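Local coordinates for phosphate binding protein (Planctomyces limnophilus, PDB 4JWO) that probably binds phosphate outside the cytoplasmic membrane, as PstS-family proteins do, and passes it on for transport into the cell, at residues C157-V160 against A161-N164; G198-D201 against Y202-V206; E268-P271 against A272-E275; G277-T280 against P281-P285. All coordinates share one frame; numbering follows the deposited sequence.

Contact 1. Residues C157-V160 against A161-N164; sequences CMTV and AELN
Met-158 meets Leu-163 through the end of its side chain. Cys-157, the residue before Met-158, is tied by a disulfide to Cys-266. The selenomethionine chain is bent at its last torsion (chi3 68°), which brings the methyl CE to 3.9 Å from Leu-163 CD2, and the two side chains cross at about a right angle. Both are buried. They also face strand 254-259, Met-158 against Val-256 and Leu-163 against Ile-258.

Thr-159 takes part in three bonds, through OG1, N and O. Its OG1 accepts from Glu-162 N at 2.8 Å. The first torsion sets OG1 between the backbone N and the carbonyl carbon, facing the first turn of the helix. In return, Thr-159 N donates to Glu-162 OE1 at 3.1 Å with a nearly straight N-H...O angle of 165°. The N-H comes from above the carboxylate plane, 39° out of it. The other oxygen, OE2, makes a salt bridge with Arg-180, so the carboxylate is held at both oxygens. This pairing would be expected to keep Glu-162 ionised. The carbonyl of Thr-159 is also used: it accepts from Leu-163 N at 3.0 Å.

Val-160 opens the helix. Its O accepts from Asn-164 N at 2.8 Å, while its side chain packs on Ile-207 and Pro-281. Asn-164 ND2 is hydrogen-bonded to Asn-208 OD1.

The reciprocal bonds between Thr-159 and Glu-162 make a capping box, with Thr-159 as the N-cap where strand 157-159 runs directly into helix 160-167.

Contact 2. Residues G198-D201 against Y202-V206; sequences GTFD and YFTEV
The first two turns of helix 198-208, the helix of a beta-alpha-beta unit between strands 189-192 and 219-220, hold a close side-chain pair, Phe-200 and Thr-204. Thr-204 CG2 sits over the middle of the Phe-200 ring, 3.8 Å from the ring centroid and only 10° off the ring normal. This is a CH-pi contact over one face. Phe-200 CG lies opposite its backbone N (chi1 180°), which swings the ring along the helix to meet the methyl one turn on.

The other branch of Thr-204 turns back to the main chain. Its OG1 donates to Phe-200 O at 2.8 Å, from a direction tilted 33° out of the carbonyl plane. Thr-204 N donates to the same oxygen at 2.9 Å. Two bonds from one residue grip Phe-200 O; the one from OG1 fixes the rotation of the side chain and leaves CG2 over the ring.

Regular i to i+4 bonding continues on both sides. Tyr-202 N bonds Gly-198 O, Phe-203 N bonds Thr-199 O, and Glu-205 N bonds Asp-201 O.

Other side chains tie the helix to its surroundings. Asp-201 OD2 is hydrogen-bonded to Ser-69 OG. Phe-203 stacks on Tyr-240 and meets Trp-167 edge-to-face. Glu-205 OE2 forms a salt bridge with Arg-284 NH1, and a sulfate ion, probably from the crystallisation liquor, lies about 4 Å from the Glu-205 side chain.

Contact 3. Residues E268-P271 against A272-E275; sequences EPTP and ATIE
Thr-273 reaches back over the residues before its helix, and the tight part of the contact gathers round its hydroxyl. OG1 donates to Glu-268 O at 2.6 Å. The bond lies in the carbonyl plane, with a C=O...O angle of 147°. The same OG1 accepts from Thr-270 N at 3.0 Å, so one hydroxyl joins two backbone groups of the incoming loop. With chi1 at 63°, OG1 lies between the backbone N and the carbonyl carbon of Thr-273, on the side of the loop.

Thr-270 answers with its own hydroxyl. Its OG1 takes the N-H of Thr-273 at 3.0 Å in a nearly straight bond, with an N-H...O angle of 168°. The two threonines thus form a capping box, with Thr-270 as the N-cap of helix 271-275. One residue on, Ile-274 N bonds Thr-270 O at 2.9 Å. The Ile-274 side chain runs close by the same carbonyl, with CG1 at 3.3 Å from Thr-270 O. Ile-274 is buried, and it also packs on Tyr-243 and on Ile-141 of strand 134-148. Pro-269 is buried too, against Tyr-279 and Ala-255.

The other side is looser and open to solvent. Here Pro-271, Ala-272 and Glu-275 are exposed. A backbone bond runs from Glu-275 N to Pro-271 O at 2.9 Å. The Glu-275 CB and CG pass beside Pro-271 O. The Glu-268 side chain is likewise exposed, against Lys-257.

Contact 4. Residues G277-T280 against P281-P285; sequences GEYT and PLSRP
Tyr-279 and Ser-283 meet across a tight chain reversal that leads into strand 283-291. Tyr-279 is the centre of an inverse gamma turn, and a cis peptide bond joins Thr-280 to Pro-281.

The polar contacts converge on the carbonyl of Tyr-279. Ser-283 OG donates to Tyr-279 O at 2.7 Å, in the carbonyl plane, with a C=O...O angle of 146°. A chi1 of 71° places this hydroxyl between the serine's backbone N and carbonyl carbon, on the side facing Tyr-279. Ser-283 N also reaches Tyr-279 O, at 3.2 Å, but that bond is weak and well bent, at 130°. Serine thus holds the carbonyl through both its side chain and its main chain. The tyrosine hydroxyl has a partner farther off, Leu-144 O on strand 134-148.

The apolar contacts are made by the same ring. Leu-282 CB lies 3.5 Å from Tyr-279 CE2, and Leu-282 CD1 is near Tyr-279 OH. The two side chains meet at a slant. Ser-283 CB comes in at the edge of the ring, in its plane, 3.7 Å from Tyr-279 CD2. Both Tyr-279 and Leu-282 are buried. The leucine also packs on Phe-203 and Val-206 of helix 198-208 and on Val-146, while the tyrosine packs on Pro-269 and Ile-274.

The cis peptide bond brings the alpha carbons of Thr-280 and Pro-281 to 3.0 Å.

From the N terminus, contact 1 comes first, where strand 157-159 enters helix 160-167. Contact 2 follows on helix 198-208. Contact 3 starts helix 271-275, and contact 4 closes the turn from there into strand 283-291. All four are local and lie in series; none nests or crosses. They still meet in space. Val-160 of contact 1 packs on Val-206 of contact 2 and on Pro-281 of contact 4. Contacts 2 and 4 share a salt bridge, Glu-205 to Arg-284, and a probable hydrogen bond from Tyr-202 OH to Pro-281 O. A probable hydrogen bond from Tyr-279 N to Thr-273 O joins contacts 3 and 4. Contact 3 touches neither contact 1 nor contact 2.

Contact 1. Residues C157-V160 against A161-N164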
loop_
_atom_site.group_PDB
_atom_site.type_symbol
_atom_site.label_atom_id
_atom_site.label_comp_id
_atom_site.label_asym_id
_atom_site.label_seq_id
_atom_site.Cartn_x
_atom_site.Cartn_y
_atom_site.Cartn_z
ATOM N N CYS A 157 -10.007 -9.809 17.857
ATOM C CA CYS A 157 -8.563 -9.802 17.641
ATOM C C CYS A 157 -8.190 -11.075 16.900
ATOM O O CYS A 157 -8.617 -12.164 17.280
ATOM C CB CYS A 157 -7.805 -9.746 18.966
ATOM S SG CYS A 157 -6.006 -9.744 18.640
HETATM N N MSE A 158 -7.421 -10.942 15.817
HETATM C CA MSE A 158 -7.016 -12.107 15.036
HETATM C C MSE A 158 -5.539 -12.021 14.737
HETATM O O MSE A 158 -4.976 -10.933 14.724
HETATM C CB MSE A 158 -7.800 -12.188 13.724
HETATM C CG MSE A 158 -9.300 -12.324 13.946
HETATM SE SE MSE A 158 -10.309 -12.412 12.314
HETATM C CE MSE A 158 -9.683 -14.138 11.675
ATOM N N THR A 159 -4.926 -13.169 14.482
ATOM C CA THR A 159 -3.512 -13.207 14.138
ATOM C C THR A 159 -3.346 -13.210 12.632
ATOM O O THR A 159 -4.265 -13.584 11.899
ATOM C CB THR A 159 -2.816 -14.458 14.714
ATOM O OG1 THR A 159 -3.352 -15.626 14.090
ATOM C CG2 THR A 159 -3.036 -14.543 16.210
ATOM N N VAL A 160 -2.164 -12.811 12.174
ATOM C CA VAL A 160 -1.825 -12.959 10.767
ATOM C C VAL A 160 -1.924 -14.426 10.363
ATOM O O VAL A 160 -2.443 -14.739 9.295
ATOM C CB VAL A 160 -0.425 -12.394 10.470
ATOM C CG1 VAL A 160 0.060 -12.829 9.087
ATOM C CG2 VAL A 160 -0.456 -10.885 10.580
ATOM N N ALA A 161 -1.477 -15.318 11.245
ATOM C CA ALA A 161 -1.564 -16.748 10.974
ATOM C C ALA A 161 -3.013 -17.188 10.753
ATOM O O ALA A 161 -3.285 -17.996 9.866
ATOM C CB ALA A 161 -0.917 -17.553 12.087
ATOM N N GLU A 162 -3.940 -16.659 11.549
ATOM C CA GLU A 162 -5.349 -16.995 11.364
ATOM C C GLU A 162 -5.886 -16.451 10.056
ATOM O O GLU A 162 -6.646 -17.119 9.357
ATOM C CB GLU A 162 -6.196 -16.511 12.542
ATOM C CG GLU A 162 -6.053 -17.424 13.731
ATOM C CD GLU A 162 -6.512 -16.799 15.026
ATOM O OE1 GLU A 162 -6.718 -15.566 15.073
ATOM O OE2 GLU A 162 -6.662 -17.557 16.010
ATOM N N LEU A 163 -5.477 -15.238 9.711
ATOM C CA LEU A 163 -5.903 -14.665 8.442
ATOM C C LEU A 163 -5.366 -15.486 7.271
ATOM O O LEU A 163 -6.047 -15.657 6.252
ATOM C CB LEU A 163 -5.495 -13.191 8.362
ATOM C CG LEU A 163 -6.289 -12.301 9.346
ATOM C CD1 LEU A 163 -5.637 -10.927 9.527
ATOM C CD2 LEU A 163 -7.745 -12.133 8.906
ATOM N N ASN A 164 -4.153 -16.010 7.418
ATOM C CA ASN A 164 -3.558 -16.856 6.387
ATOM C C ASN A 164 -4.303 -18.180 6.282
ATOM O O ASN A 164 -4.538 -18.697 5.200
ATOM C CB ASN A 164 -2.058 -17.068 6.658
ATOM C CG ASN A 164 -1.444 -18.115 5.764
ATOM O OD1 ASN A 164 -0.992 -19.158 6.243
ATOM N ND2 ASN A 164 -1.412 -17.851 4.458
#

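Contact 2. Residues G198-D201 against Y202-V206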
loop_
_atom_site.group_PDB
_atom_site.type_symbol
_atom_site.label_atom_id
_atom_site.label_comp_id
_atom_site.label_asym_id
_atom_site.label_seq_id
_atom_site.Cartn_x
_atom_site.Cartn_y
_atom_site.Cartn_z
ATOM N N GLY A 198 -4.125 -3.042 -6.147
ATOM C CA GLY A 198 -3.141 -2.728 -5.122
ATOM C C GLY A 198 -3.503 -3.285 -3.758
ATOM O O GLY A 198 -2.647 -3.813 -3.035
ATOM N N THR A 199 -4.771 -3.150 -3.380
ATOM C CA THR A 199 -5.235 -3.660 -2.105
ATOM C C THR A 199 -5.043 -5.180 -2.012
ATOM O O THR A 199 -4.547 -5.693 -0.999
ATOM C CB THR A 199 -6.702 -3.278 -1.897
ATOM O OG1 THR A 199 -6.818 -1.848 -1.941
ATOM C CG2 THR A 199 -7.199 -3.774 -0.564
ATOM N N PHE A 200 -5.423 -5.885 -3.074
ATOM C CA PHE A 200 -5.206 -7.331 -3.159
ATOM C C PHE A 200 -3.737 -7.681 -3.016
ATOM O O PHE A 200 -3.374 -8.561 -2.229
ATOM C CB PHE A 200 -5.719 -7.852 -4.506
ATOM C CG PHE A 200 -5.545 -9.333 -4.706
ATOM C CD1 PHE A 200 -6.551 -10.215 -4.335
ATOM C CD2 PHE A 200 -4.400 -9.832 -5.301
ATOM C CE1 PHE A 200 -6.405 -11.585 -4.549
ATOM C CE2 PHE A 200 -4.243 -11.206 -5.510
ATOM C CZ PHE A 200 -5.258 -12.072 -5.116
ATOM N N ASP A 201 -2.893 -7.007 -3.793
ATOM C CA ASP A 201 -1.453 -7.263 -3.769
ATOM C C ASP A 201 -0.876 -7.079 -2.369
ATOM O O ASP A 201 -0.069 -7.889 -1.915
ATOM C CB ASP A 201 -0.718 -6.372 -4.774
ATOM C CG ASP A 201 -0.922 -6.823 -6.208
ATOM O OD1 ASP A 201 -1.486 -7.921 -6.414
ATOM O OD2 ASP A 201 -0.505 -6.082 -7.129
ATOM N N TYR A 202 -1.293 -6.021 -1.677
ATOM C CA TYR A 202 -0.767 -5.759 -0.333
ATOM C C TYR A 202 -1.245 -6.826 0.656
ATOM O O TYR A 202 -0.433 -7.466 1.335
ATOM C CB TYR A 202 -1.188 -4.344 0.111
ATOM C CG TYR A 202 -0.680 -3.880 1.468
ATOM C CD1 TYR A 202 0.241 -4.630 2.201
ATOM C CD2 TYR A 202 -1.131 -2.683 2.013
ATOM C CE1 TYR A 202 0.692 -4.198 3.448
ATOM C CE2 TYR A 202 -0.686 -2.246 3.253
ATOM C CZ TYR A 202 0.224 -3.001 3.960
ATOM O OH TYR A 202 0.680 -2.578 5.195
ATOM N N PHE A 203 -2.556 -7.025 0.729
ATOM C CA PHE A 203 -3.116 -7.972 1.690
ATOM C C PHE A 203 -2.543 -9.361 1.492
ATOM O O PHE A 203 -2.078 -9.999 2.437
ATOM C CB PHE A 203 -4.634 -8.012 1.550
ATOM C CG PHE A 203 -5.308 -8.851 2.589
ATOM C CD1 PHE A 203 -5.534 -8.338 3.865
ATOM C CD2 PHE A 203 -5.703 -10.143 2.301
ATOM C CE1 PHE A 203 -6.156 -9.111 4.841
ATOM C CE2 PHE A 203 -6.319 -10.922 3.267
ATOM C CZ PHE A 203 -6.544 -10.396 4.542
ATOM N N THR A 204 -2.548 -9.839 0.254
ATOM C CA THR A 204 -2.033 -11.183 0.007
ATOM C C THR A 204 -0.538 -11.292 0.283
ATOM O O THR A 204 -0.087 -12.309 0.810
ATOM C CB THR A 204 -2.359 -11.690 -1.418
ATOM O OG1 THR A 204 -1.719 -10.849 -2.386
ATOM C CG2 THR A 204 -3.853 -11.704 -1.636
ATOM N N GLU A 205 0.237 -10.259 -0.043
ATOM C CA GLU A 205 1.678 -10.282 0.222
ATOM C C GLU A 205 1.966 -10.509 1.705
ATOM O O GLU A 205 2.766 -11.374 2.067
ATOM C CB GLU A 205 2.337 -8.965 -0.221
ATOM C CG GLU A 205 3.822 -8.832 0.137
ATOM C CD GLU A 205 4.374 -7.436 -0.159
ATOM O OE1 GLU A 205 3.774 -6.709 -0.985
ATOM O OE2 GLU A 205 5.400 -7.059 0.441
ATOM N N VAL A 206 1.311 -9.738 2.561
ATOM C CA VAL A 206 1.705 -9.760 3.968
ATOM C C VAL A 206 0.963 -10.807 4.783
ATOM O O VAL A 206 1.445 -11.219 5.841
ATOM C CB VAL A 206 1.634 -8.366 4.626
ATOM C CG1 VAL A 206 2.524 -7.388 3.847
ATOM C CG2 VAL A 206 0.191 -7.868 4.715
#

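Contact 3. Residues E268-P271 against A272-E275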
loop_
_atom_site.group_PDB
_atom_site.type_symbol
_atom_site.label_atom_id
_atom_site.label_comp_id
_atom_site.label_asym_id
_atom_site.label_seq_id
_atom_site.Cartn_x
_atom_site.Cartn_y
_atom_site.Cartn_z
ATOM N N GLU A 268 -5.317 -2.203 17.251
ATOM C CA GLU A 268 -6.436 -1.605 16.532
ATOM C C GLU A 268 -5.875 -0.628 15.502
ATOM O O GLU A 268 -4.985 0.150 15.830
ATOM C CB GLU A 268 -7.329 -0.861 17.523
ATOM C CG GLU A 268 -8.541 -0.186 16.912
ATOM C CD GLU A 268 -9.277 0.673 17.920
ATOM O OE1 GLU A 268 -8.881 0.671 19.105
ATOM O OE2 GLU A 268 -10.250 1.353 17.528
ATOM N N PRO A 269 -6.380 -0.662 14.254
ATOM C CA PRO A 269 -5.956 0.348 13.275
ATOM C C PRO A 269 -6.594 1.704 13.599
ATOM O O PRO A 269 -7.822 1.858 13.600
ATOM C CB PRO A 269 -6.481 -0.206 11.944
ATOM C CG PRO A 269 -7.693 -1.006 12.348
ATOM C CD PRO A 269 -7.332 -1.629 13.677
ATOM N N THR A 270 -5.749 2.680 13.924
ATOM C CA THR A 270 -6.192 4.041 14.214
ATOM C C THR A 270 -5.137 4.954 13.611
ATOM O O THR A 270 -4.056 4.486 13.245
ATOM C CB THR A 270 -6.239 4.333 15.728
ATOM O OG1 THR A 270 -4.901 4.359 16.255
ATOM C CG2 THR A 270 -7.087 3.310 16.484
ATOM N N PRO A 271 -5.426 6.261 13.521
ATOM C CA PRO A 271 -4.371 7.119 12.977
ATOM C C PRO A 271 -3.111 7.059 13.826
ATOM O O PRO A 271 -2.003 7.127 13.284
ATOM C CB PRO A 271 -4.997 8.508 13.038
ATOM C CG PRO A 271 -6.459 8.240 12.871
ATOM C CD PRO A 271 -6.707 6.979 13.650
ATOM N N ALA A 272 -3.285 6.874 15.129
ATOM C CA ALA A 272 -2.139 6.827 16.033
ATOM C C ALA A 272 -1.297 5.577 15.821
ATOM O O ALA A 272 -0.071 5.663 15.727
ATOM C CB ALA A 272 -2.589 6.931 17.488
ATOM N N THR A 273 -1.940 4.413 15.740
ATOM C CA THR A 273 -1.178 3.173 15.609
ATOM C C THR A 273 -0.593 3.019 14.221
ATOM O O THR A 273 0.425 2.352 14.032
ATOM C CB THR A 273 -1.993 1.910 15.961
ATOM O OG1 THR A 273 -3.089 1.772 15.048
ATOM C CG2 THR A 273 -2.510 1.979 17.394
ATOM N N ILE A 274 -1.240 3.625 13.236
ATOM C CA ILE A 274 -0.700 3.598 11.891
ATOM C C ILE A 274 0.507 4.529 11.798
ATOM O O ILE A 274 1.557 4.140 11.275
ATOM C CB ILE A 274 -1.767 3.933 10.836
ATOM C CG1 ILE A 274 -2.789 2.799 10.765
ATOM C CG2 ILE A 274 -1.122 4.116 9.466
ATOM C CD1 ILE A 274 -4.081 3.178 10.052
ATOM N N GLU A 275 0.365 5.745 12.313
ATOM C CA GLU A 275 1.464 6.717 12.259
ATOM C C GLU A 275 2.684 6.295 13.068
ATOM O O GLU A 275 3.796 6.705 12.762
ATOM C CB GLU A 275 1.007 8.099 12.737
ATOM C CG GLU A 275 0.477 9.004 11.642
ATOM C CD GLU A 275 0.526 10.475 12.031
ATOM O OE1 GLU A 275 0.439 11.327 11.123
ATOM O OE2 GLU A 275 0.657 10.779 13.240
#

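Contact 4. Residues G277-T280 against P281-P285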
loop_
_atom_site.group_PDB
_atom_site.type_symbol
_atom_site.label_atom_id
_atom_site.label_comp_id
_atom_site.label_asym_id
_atom_site.label_seq_id
_atom_site.Cartn_x
_atom_site.Cartn_y
_atom_site.Cartn_z
ATOM N N GLY A 277 3.627 3.197 13.523
ATOM C CA GLY A 277 4.119 1.937 12.997
ATOM C C GLY A 277 3.758 0.725 13.844
ATOM O O GLY A 277 4.238 -0.371 13.593
ATOM N N GLU A 278 2.924 0.919 14.854
ATOM C CA GLU A 278 2.555 -0.184 15.729
ATOM C C GLU A 278 1.658 -1.178 14.985
ATOM O O GLU A 278 1.707 -2.376 15.245
ATOM C CB GLU A 278 1.865 0.339 16.995
ATOM C CG GLU A 278 1.631 -0.714 18.060
ATOM C CD GLU A 278 0.783 -0.198 19.210
ATOM O OE1 GLU A 278 0.273 0.939 19.115
ATOM O OE2 GLU A 278 0.620 -0.933 20.205
ATOM N N TYR A 279 0.849 -0.666 14.062
ATOM C CA TYR A 279 -0.086 -1.497 13.318
ATOM C C TYR A 279 0.621 -2.155 12.132
ATOM O O TYR A 279 0.631 -1.637 11.008
ATOM C CB TYR A 279 -1.289 -0.656 12.877
ATOM C CG TYR A 279 -2.346 -1.423 12.126
ATOM C CD1 TYR A 279 -3.172 -2.324 12.777
ATOM C CD2 TYR A 279 -2.547 -1.214 10.774
ATOM C CE1 TYR A 279 -4.158 -3.021 12.084
ATOM C CE2 TYR A 279 -3.523 -1.900 10.076
ATOM C CZ TYR A 279 -4.328 -2.798 10.737
ATOM O OH TYR A 279 -5.308 -3.491 10.039
ATOM N N THR A 280 1.241 -3.299 12.411
ATOM C CA THR A 280 1.992 -4.041 11.408
ATOM C C THR A 280 1.488 -5.495 11.382
ATOM O O THR A 280 1.161 -6.059 12.422
ATOM C CB THR A 280 3.519 -3.929 11.691
ATOM O OG1 THR A 280 4.274 -4.509 10.620
ATOM C CG2 THR A 280 3.890 -4.600 13.013
ATOM N N PRO A 281 1.446 -6.118 10.195
ATOM C CA PRO A 281 1.946 -5.681 8.883
ATOM C C PRO A 281 0.979 -4.917 7.986
ATOM O O PRO A 281 1.357 -4.620 6.850
ATOM C CB PRO A 281 2.286 -7.007 8.212
ATOM C CG PRO A 281 1.182 -7.919 8.697
ATOM C CD PRO A 281 0.931 -7.496 10.144
ATOM N N LEU A 282 -0.217 -4.604 8.458
ATOM C CA LEU A 282 -1.236 -4.044 7.573
ATOM C C LEU A 282 -1.236 -2.515 7.423
ATOM O O LEU A 282 -2.153 -1.946 6.841
ATOM C CB LEU A 282 -2.622 -4.582 7.952
ATOM C CG LEU A 282 -2.776 -6.076 7.653
ATOM C CD1 LEU A 282 -4.056 -6.623 8.283
ATOM C CD2 LEU A 282 -2.798 -6.307 6.153
ATOM N N SER A 283 -0.204 -1.849 7.934
ATOM C CA SER A 283 0.107 -0.506 7.442
ATOM C C SER A 283 1.593 -0.437 7.188
ATOM O O SER A 283 2.380 -1.086 7.875
ATOM C CB SER A 283 -0.363 0.610 8.390
ATOM O OG SER A 283 0.403 0.686 9.589
ATOM N N ARG A 284 1.976 0.327 6.171
ATOM C CA ARG A 284 3.383 0.446 5.817
ATOM C C ARG A 284 3.606 1.697 4.985
ATOM O O ARG A 284 2.695 2.157 4.291
ATOM C CB ARG A 284 3.836 -0.783 5.026
ATOM C CG ARG A 284 3.196 -0.917 3.652
ATOM C CD ARG A 284 3.609 -2.222 3.035
ATOM N NE ARG A 284 2.919 -2.490 1.781
ATOM C CZ ARG A 284 3.136 -3.573 1.038
ATOM N NH1 ARG A 284 4.011 -4.489 1.431
ATOM N NH2 ARG A 284 2.468 -3.746 -0.087
ATOM N N PRO A 285 4.832 2.239 5.030
ATOM C CA PRO A 285 5.151 3.428 4.242
ATOM C C PRO A 285 5.335 3.076 2.773
ATOM O O PRO A 285 5.733 1.956 2.447
ATOM C CB PRO A 285 6.466 3.911 4.857
ATOM C CG PRO A 285 7.096 2.659 5.437
ATOM C CD PRO A 285 5.938 1.822 5.910
#